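Local atomic coordinates of 3-hexulose-6-phosphate synthase (PDB entry 3AJX), a protein that folds as a TIM-barrel synthase of the HUMPS family, pairs with a second copy of itself and binds a magnesium ion. Residues 7-11 with 12-16; 90-93 with 94-98; 121-125 with 126-130. The protein carries 1 engineered substitution. All blocks are in the same frame, centred on the assembly; numbering follows the deposited sequence.

Interaction 1. Residues 7-11 with 12-16; sequences IDLLS and TEAAL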
loop_
_atom_site.group_PDB
_atom_site.type_symbol
_atom_site.label_atom_id
_atom_site.label_comp_id
_atom_site.label_asym_id
_atom_site.label_seq_id
_atom_site.Cartn_x
_atom_site.Cartn_y
_atom_site.Cartn_z
ATOM N N ILE A 7 -5.833 -0.908 14.684
ATOM C CA ILE A 7 -4.767 -1.719 15.261
ATOM C C ILE A 7 -3.544 -1.660 14.349
ATOM O O ILE A 7 -3.344 -2.517 13.486
ATOM C CB ILE A 7 -5.215 -3.188 15.443
ATOM C CG1 ILE A 7 -6.468 -3.242 16.321
ATOM C CG2 ILE A 7 -4.094 -3.995 16.094
ATOM C CD1 ILE A 7 -6.969 -4.644 16.616
ATOM N N ASP A 8 -2.735 -0.625 14.540
ATOM C CA ASP A 8 -1.539 -0.426 13.741
ATOM C C ASP A 8 -0.326 -1.025 14.439
ATOM O O ASP A 8 0.683 -0.350 14.649
ATOM C CB ASP A 8 -1.341 1.072 13.488
ATOM C CG ASP A 8 -2.369 1.636 12.526
ATOM O OD1 ASP A 8 -2.705 2.835 12.628
ATOM O OD2 ASP A 8 -2.840 0.877 11.651
ATOM N N LEU A 9 -0.445 -2.298 14.805
ATOM C CA LEU A 9 0.625 -3.016 15.483
ATOM C C LEU A 9 1.346 -3.930 14.493
ATOM O O LEU A 9 1.041 -3.912 13.299
ATOM C CB LEU A 9 0.054 -3.822 16.650
ATOM C CG LEU A 9 -0.656 -2.958 17.703
ATOM C CD1 LEU A 9 -1.194 -3.838 18.817
ATOM C CD2 LEU A 9 0.317 -1.924 18.257
ATOM N N LEU A 10 2.290 -4.735 14.974
ATOM C CA LEU A 10 3.057 -5.585 14.065
ATOM C C LEU A 10 2.949 -7.102 14.202
ATOM O O LEU A 10 3.640 -7.829 13.487
ATOM C CB LEU A 10 4.533 -5.186 14.124
ATOM C CG LEU A 10 4.851 -3.728 13.779
ATOM C CD1 LEU A 10 6.348 -3.493 13.915
ATOM C CD2 LEU A 10 4.384 -3.410 12.363
ATOM N N SER A 11 2.106 -7.593 15.102
ATOM C CA SER A 11 1.968 -9.040 15.247
ATOM C C SER A 11 0.527 -9.449 15.490
ATOM O O SER A 11 -0.254 -8.696 16.074
ATOM C CB SER A 11 2.843 -9.560 16.397
ATOM O OG SER A 11 2.302 -9.218 17.660
ATOM N N THR A 12 0.183 -10.648 15.030
ATOM C CA THR A 12 -1.160 -11.187 15.198
ATOM C C THR A 12 -1.459 -11.356 16.685
ATOM O O THR A 12 -2.571 -11.099 17.143
ATOM C CB THR A 12 -1.292 -12.553 14.497
ATOM O OG1 THR A 12 -1.077 -12.388 13.090
ATOM C CG2 THR A 12 -2.675 -13.144 14.734
ATOM N N GLU A 13 -0.455 -11.791 17.435
ATOM C CA GLU A 13 -0.610 -11.982 18.871
ATOM C C GLU A 13 -1.020 -10.664 19.529
ATOM O O GLU A 13 -1.975 -10.615 20.303
ATOM C CB GLU A 13 0.706 -12.477 19.479
ATOM C CG GLU A 13 1.149 -13.863 19.017
ATOM C CD GLU A 13 1.348 -13.968 17.512
ATOM O OE1 GLU A 13 2.056 -13.115 16.933
ATOM O OE2 GLU A 13 0.799 -14.915 16.908
ATOM N N ALA A 14 -0.297 -9.597 19.206
ATOM C CA ALA A 14 -0.580 -8.277 19.765
ATOM C C ALA A 14 -1.955 -7.774 19.339
ATOM O O ALA A 14 -2.687 -7.188 20.139
ATOM C CB ALA A 14 0.494 -7.284 19.329
ATOM N N ALA A 15 -2.297 -7.999 18.074
ATOM C CA ALA A 15 -3.582 -7.564 17.539
ATOM C C ALA A 15 -4.737 -8.274 18.238
ATOM O O ALA A 15 -5.731 -7.646 18.600
ATOM C CB ALA A 15 -3.635 -7.818 16.032
ATOM N N LEU A 16 -4.605 -9.583 18.427
ATOM C CA LEU A 16 -5.644 -10.363 19.092
ATOM C C LEU A 16 -5.812 -9.946 20.551
ATOM O O LEU A 16 -6.932 -9.833 21.048
ATOM C CB LEU A 16 -5.311 -11.851 19.024
ATOM C CG LEU A 16 -5.499 -12.543 17.675
ATOM C CD1 LEU A 16 -5.001 -13.976 17.772
ATOM C CD2 LEU A 16 -6.970 -12.513 17.279
#
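S11 is the N-cap of helix 12-22, the first helix of the TIM barrel, and grips A14 and A15 of its opening turn from the end of the loop that leaves strand 2-7. Its OG accepts the N-H of A14 at 3.0 Å; chi1 of 74° sets the hydroxyl between the backbone N and the carbonyl carbon, folded over the start of the helix. The S11 carbonyl takes the next N-H in the helix, with O 2.9 Å from A15 N. Beside the cap, E13 bends at chi2 and brings OE1 to 3.7 Å from S11 CB. Further back, L9 of the loop and I7 at the end of strand 2-7 lie against the same turn: L9 CD1 meets A14 CB at 3.9 Å, and I7 touches A15 with both of its branches, CG2 at 3.9 Å from CB and CD1 at 3.8 Å from O. From outside, E39 of helix 33-39 hydrogen-bonds to T12 N through its carboxylate. With S11 OG holding A14 N and E39 holding T12 N, two N-H groups of the first turn have side-chain acceptors, and the E39 carboxylate is probably stabilised by the helix dipole.

Interaction 2. Residues 90-93 with 94-98; sequences STIA and GAVKA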
loop_
_atom_site.group_PDB
_atom_site.type_symbol
_atom_site.label_atom_id
_atom_site.label_comp_id
_atom_site.label_asym_id
_atom_site.label_seq_id
_atom_site.Cartn_x
_atom_site.Cartn_y
_atom_site.Cartn_z
ATOM N N SER A 90 -10.246 2.901 -12.302
ATOM C CA SER A 90 -10.487 1.503 -12.650
ATOM C C SER A 90 -10.104 0.564 -11.509
ATOM O O SER A 90 -10.681 -0.512 -11.364
ATOM C CB SER A 90 -9.721 1.125 -13.924
ATOM O OG SER A 90 -8.321 1.163 -13.721
ATOM N N THR A 91 -9.136 0.977 -10.698
ATOM C CA THR A 91 -8.697 0.174 -9.563
ATOM C C THR A 91 -9.780 0.196 -8.486
ATOM O O THR A 91 -10.118 -0.833 -7.896
ATOM C CB THR A 91 -7.375 0.727 -8.996
ATOM O OG1 THR A 91 -6.347 0.580 -9.982
ATOM C CG2 THR A 91 -6.973 -0.015 -7.722
ATOM N N ILE A 92 -10.328 1.379 -8.233
ATOM C CA ILE A 92 -11.383 1.508 -7.247
ATOM C C ILE A 92 -12.609 0.758 -7.756
ATOM O O ILE A 92 -13.284 0.069 -6.993
ATOM C CB ILE A 92 -11.726 2.991 -6.998
ATOM C CG1 ILE A 92 -10.521 3.677 -6.345
ATOM C CG2 ILE A 92 -12.964 3.101 -6.118
ATOM C CD1 ILE A 92 -10.656 5.177 -6.168
ATOM N N ALA A 93 -12.883 0.881 -9.051
ATOM C CA ALA A 93 -14.026 0.200 -9.649
ATOM C C ALA A 93 -13.899 -1.314 -9.478
ATOM O O ALA A 93 -14.884 -1.998 -9.217
ATOM C CB ALA A 93 -14.131 0.551 -11.130
ATOM N N GLY A 94 -12.680 -1.826 -9.631
ATOM C CA GLY A 94 -12.442 -3.250 -9.490
ATOM C C GLY A 94 -12.696 -3.718 -8.070
ATOM O O GLY A 94 -13.275 -4.782 -7.852
ATOM N N ALA A 95 -12.249 -2.928 -7.099
ATOM C CA ALA A 95 -12.457 -3.271 -5.700
ATOM C C ALA A 95 -13.956 -3.256 -5.401
ATOM O O ALA A 95 -14.469 -4.130 -4.699
ATOM C CB ALA A 95 -11.733 -2.276 -4.803
ATOM N N VAL A 96 -14.657 -2.258 -5.931
ATOM C CA VAL A 96 -16.094 -2.152 -5.717
ATOM C C VAL A 96 -16.816 -3.363 -6.313
ATOM O O VAL A 96 -17.779 -3.867 -5.733
ATOM C CB VAL A 96 -16.651 -0.843 -6.333
ATOM C CG1 VAL A 96 -18.177 -0.886 -6.392
ATOM C CG2 VAL A 96 -16.201 0.352 -5.488
ATOM N N LYS A 97 -16.336 -3.843 -7.455
ATOM C CA LYS A 97 -16.950 -4.999 -8.101
ATOM C C LYS A 97 -16.813 -6.216 -7.184
ATOM O O LYS A 97 -17.754 -7.002 -7.027
ATOM C CB LYS A 97 -16.278 -5.257 -9.452
ATOM C CG LYS A 97 -17.036 -6.205 -10.361
ATOM C CD LYS A 97 -16.401 -6.222 -11.742
ATOM C CE LYS A 97 -17.240 -7.008 -12.728
ATOM N NZ LYS A 97 -16.611 -7.046 -14.082
ATOM N N ALA A 98 -15.649 -6.365 -6.564
ATOM C CA ALA A 98 -15.434 -7.486 -5.654
ATOM C C ALA A 98 -16.321 -7.317 -4.421
ATOM O O ALA A 98 -16.873 -8.287 -3.908
ATOM C CB ALA A 98 -13.974 -7.565 -5.243
#
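Peptide planes are the flat groups that join S90-A93 to G94-A98, each carbonyl pointing along the helix at an N-H four residues on. The donors do not all approach alike. G94 N stands above the plane of the S90 carbonyl, 37° out of it and 3.0 Å from S90 O, whereas V96 N comes much closer to the I92 plane, tilted 17° and 2.9 Å from I92 O. The bonds from A95 N to T91 O and from K97 N to A93 O are intermediate in tilt. I92 O is the most closely surrounded by side-chain carbon: V96 CG2 reaches it at 3.3 Å and A95 CB at 3.6 Å, beside the V96 N-H that it accepts. V96 CG2 gets there because it is anti to its own carbonyl carbon and lies alongside the backbone N, while CG1 takes the place anti to N (chi1 167°). The CG2 methyls of I92 and V96, one turn apart, approach to 4.3 Å. Helix 89-102 is the crossover helix of a beta-alpha-beta unit of the barrel, between strands 80-84 and 105-109. I92 and A95 lie on its inner side, both resting on V83 of the first strand, with V108 under I92 and V106 under A95 in the second. K97 starts with CB 3.6 Å from A93 O, then runs out fully extended, away from 90-93. At the N-terminal end of the helix, T91 OG1 is hydrogen-bonded to D138 of the second subunit, and S90 OG to D88 just before the helix.

Interaction 3. Residues 121-125 with 126-130; sequences QEVRA and LGAKF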
loop_
_atom_site.group_PDB
_atom_site.type_symbol
_atom_site.label_atom_id
_atom_site.label_comp_id
_atom_site.label_asym_id
_atom_site.label_seq_id
_atom_site.Cartn_x
_atom_site.Cartn_y
_atom_site.Cartn_z
ATOM N N GLN A 121 -16.303 12.849 -3.755
ATOM C CA GLN A 121 -17.470 12.799 -4.623
ATOM C C GLN A 121 -17.219 11.907 -5.823
ATOM O O GLN A 121 -18.094 11.149 -6.240
ATOM C CB GLN A 121 -17.842 14.211 -5.087
ATOM C CG GLN A 121 -18.682 14.958 -4.074
ATOM C CD GLN A 121 -20.090 14.396 -3.970
ATOM O OE1 GLN A 121 -20.740 14.505 -2.931
ATOM N NE2 GLN A 121 -20.575 13.806 -5.060
ATOM N N GLU A 122 -16.016 11.993 -6.377
ATOM C CA GLU A 122 -15.666 11.178 -7.530
ATOM C C GLU A 122 -15.674 9.685 -7.214
ATOM O O GLU A 122 -16.224 8.890 -7.978
ATOM C CB GLU A 122 -14.295 11.594 -8.065
ATOM C CG GLU A 122 -14.318 12.955 -8.747
ATOM C CD GLU A 122 -12.941 13.484 -9.066
ATOM O OE1 GLU A 122 -11.952 12.750 -8.876
ATOM O OE2 GLU A 122 -12.848 14.645 -9.520
ATOM N N VAL A 123 -15.079 9.298 -6.090
ATOM C CA VAL A 123 -15.029 7.877 -5.743
ATOM C C VAL A 123 -16.361 7.356 -5.220
ATOM O O VAL A 123 -16.639 6.160 -5.302
ATOM C CB VAL A 123 -13.904 7.574 -4.722
ATOM C CG1 VAL A 123 -12.579 8.094 -5.256
ATOM C CG2 VAL A 123 -14.234 8.181 -3.370
ATOM N N ARG A 124 -17.188 8.249 -4.688
ATOM C CA ARG A 124 -18.501 7.840 -4.205
ATOM C C ARG A 124 -19.282 7.367 -5.423
ATOM O O ARG A 124 -20.019 6.382 -5.364
ATOM C CB ARG A 124 -19.230 9.021 -3.555
ATOM C CG ARG A 124 -20.734 8.806 -3.364
ATOM C CD ARG A 124 -21.036 7.661 -2.412
ATOM N NE ARG A 124 -22.476 7.426 -2.275
ATOM C CZ ARG A 124 -23.243 6.857 -3.204
ATOM N NH1 ARG A 124 -22.720 6.452 -4.354
ATOM N NH2 ARG A 124 -24.539 6.687 -2.979
ATOM N N ALA A 125 -19.103 8.075 -6.534
ATOM C CA ALA A 125 -19.779 7.741 -7.778
ATOM C C ALA A 125 -19.328 6.381 -8.294
ATOM O O ALA A 125 -20.061 5.720 -9.031
ATOM C CB ALA A 125 -19.506 8.813 -8.823
ATOM N N LEU A 126 -18.122 5.969 -7.910
ATOM C CA LEU A 126 -17.581 4.682 -8.335
ATOM C C LEU A 126 -18.080 3.534 -7.462
ATOM O O LEU A 126 -17.828 2.370 -7.767
ATOM C CB LEU A 126 -16.052 4.706 -8.318
ATOM C CG LEU A 126 -15.348 5.674 -9.277
ATOM C CD1 LEU A 126 -13.857 5.674 -8.991
ATOM C CD2 LEU A 126 -15.625 5.273 -10.720
ATOM N N GLY A 127 -18.764 3.862 -6.369
ATOM C CA GLY A 127 -19.305 2.824 -5.504
ATOM C C GLY A 127 -18.759 2.664 -4.097
ATOM O O GLY A 127 -19.142 1.726 -3.399
ATOM N N ALA A 128 -17.872 3.550 -3.663
ATOM C CA ALA A 128 -17.330 3.439 -2.312
ATOM C C ALA A 128 -18.457 3.567 -1.283
ATOM O O ALA A 128 -19.384 4.352 -1.472
ATOM C CB ALA A 128 -16.283 4.526 -2.079
ATOM N N LYS A 129 -18.392 2.784 -0.205
ATOM C CA LYS A 129 -19.409 2.855 0.845
ATOM C C LYS A 129 -19.240 4.195 1.551
ATOM O O LYS A 129 -20.198 4.950 1.745
ATOM C CB LYS A 129 -19.236 1.699 1.835
ATOM C CG LYS A 129 -19.456 0.327 1.217
ATOM C CD LYS A 129 -20.857 0.209 0.626
ATOM C CE LYS A 129 -21.079 -1.145 -0.031
ATOM N NZ LYS A 129 -22.421 -1.222 -0.671
ATOM N N PHE A 130 -18.008 4.476 1.954
ATOM C CA PHE A 130 -17.684 5.747 2.566
ATOM C C PHE A 130 -16.223 6.039 2.304
ATOM O O PHE A 130 -15.499 5.197 1.774
ATOM C CB PHE A 130 -18.009 5.789 4.077
ATOM C CG PHE A 130 -17.357 4.712 4.908
ATOM C CD1 PHE A 130 -17.950 3.459 5.039
ATOM C CD2 PHE A 130 -16.206 4.988 5.648
ATOM C CE1 PHE A 130 -17.418 2.497 5.902
ATOM C CE2 PHE A 130 -15.662 4.032 6.517
ATOM C CZ PHE A 130 -16.271 2.785 6.645
#
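L126 folds its side chain back over the last turn of helix 116-125, against the carbonyls of E122 and V123. The backbone itself sets CB 3.4 Å from V123 O; chi1 of -64° then swings CG away from the carbonyl carbon of L126, to 3.6 Å from E122 O, with CD1 reaching the CA of V123. R124 leaves on another course. Its CG is anti to the backbone N, and the chain then bends at chi2 (63°), carrying CD to 3.8 Å from A128 O. The helix ends in a Schellman motif. G127 N donates to R124 O at 3.0 Å from well above the carbonyl plane, and A128 N reaches back to V123 O in a weak but nearly straight bond of 3.3 Å. G127 makes the reversal with a phi of 114°, where a beta carbon would press on the carbonyl oxygen of L126. As is usual for the motif, the residues at the ends of the longer bond also meet through their side chains: V123 CG2 faces A128 CB at 4.4 Å, and both side chains rest on V108 of strand 105-109. V123 and L126 also pack on I92 of helix 89-102, covering the inner side of the turn. The end of the E122 side chain leads away from 126-130, and its OE1 forms a salt bridge with R119, nearly one turn earlier.

Overall arrangement
Each contact is local and joins consecutive residues, so along the chain the three simply follow one another; none nests within or crosses another. Interaction 1 rounds the turn from strand 2-7 into helix 12-22. Interaction 2 lies wholly within helix 89-102, and interaction 3 turns the chain out of helix 116-125 toward strand 130-134. Interactions 1 and 3 fall on opposite sides of the chain's centre, with centres about 30 Å apart. Interactions 2 and 3 are neighbours in contact: I92 CD1 lies 3.6 Å from V123 CG1, and V96 CG2 packs 3.5 Å from the backbone O of L126, bringing together two successive helices of the barrel.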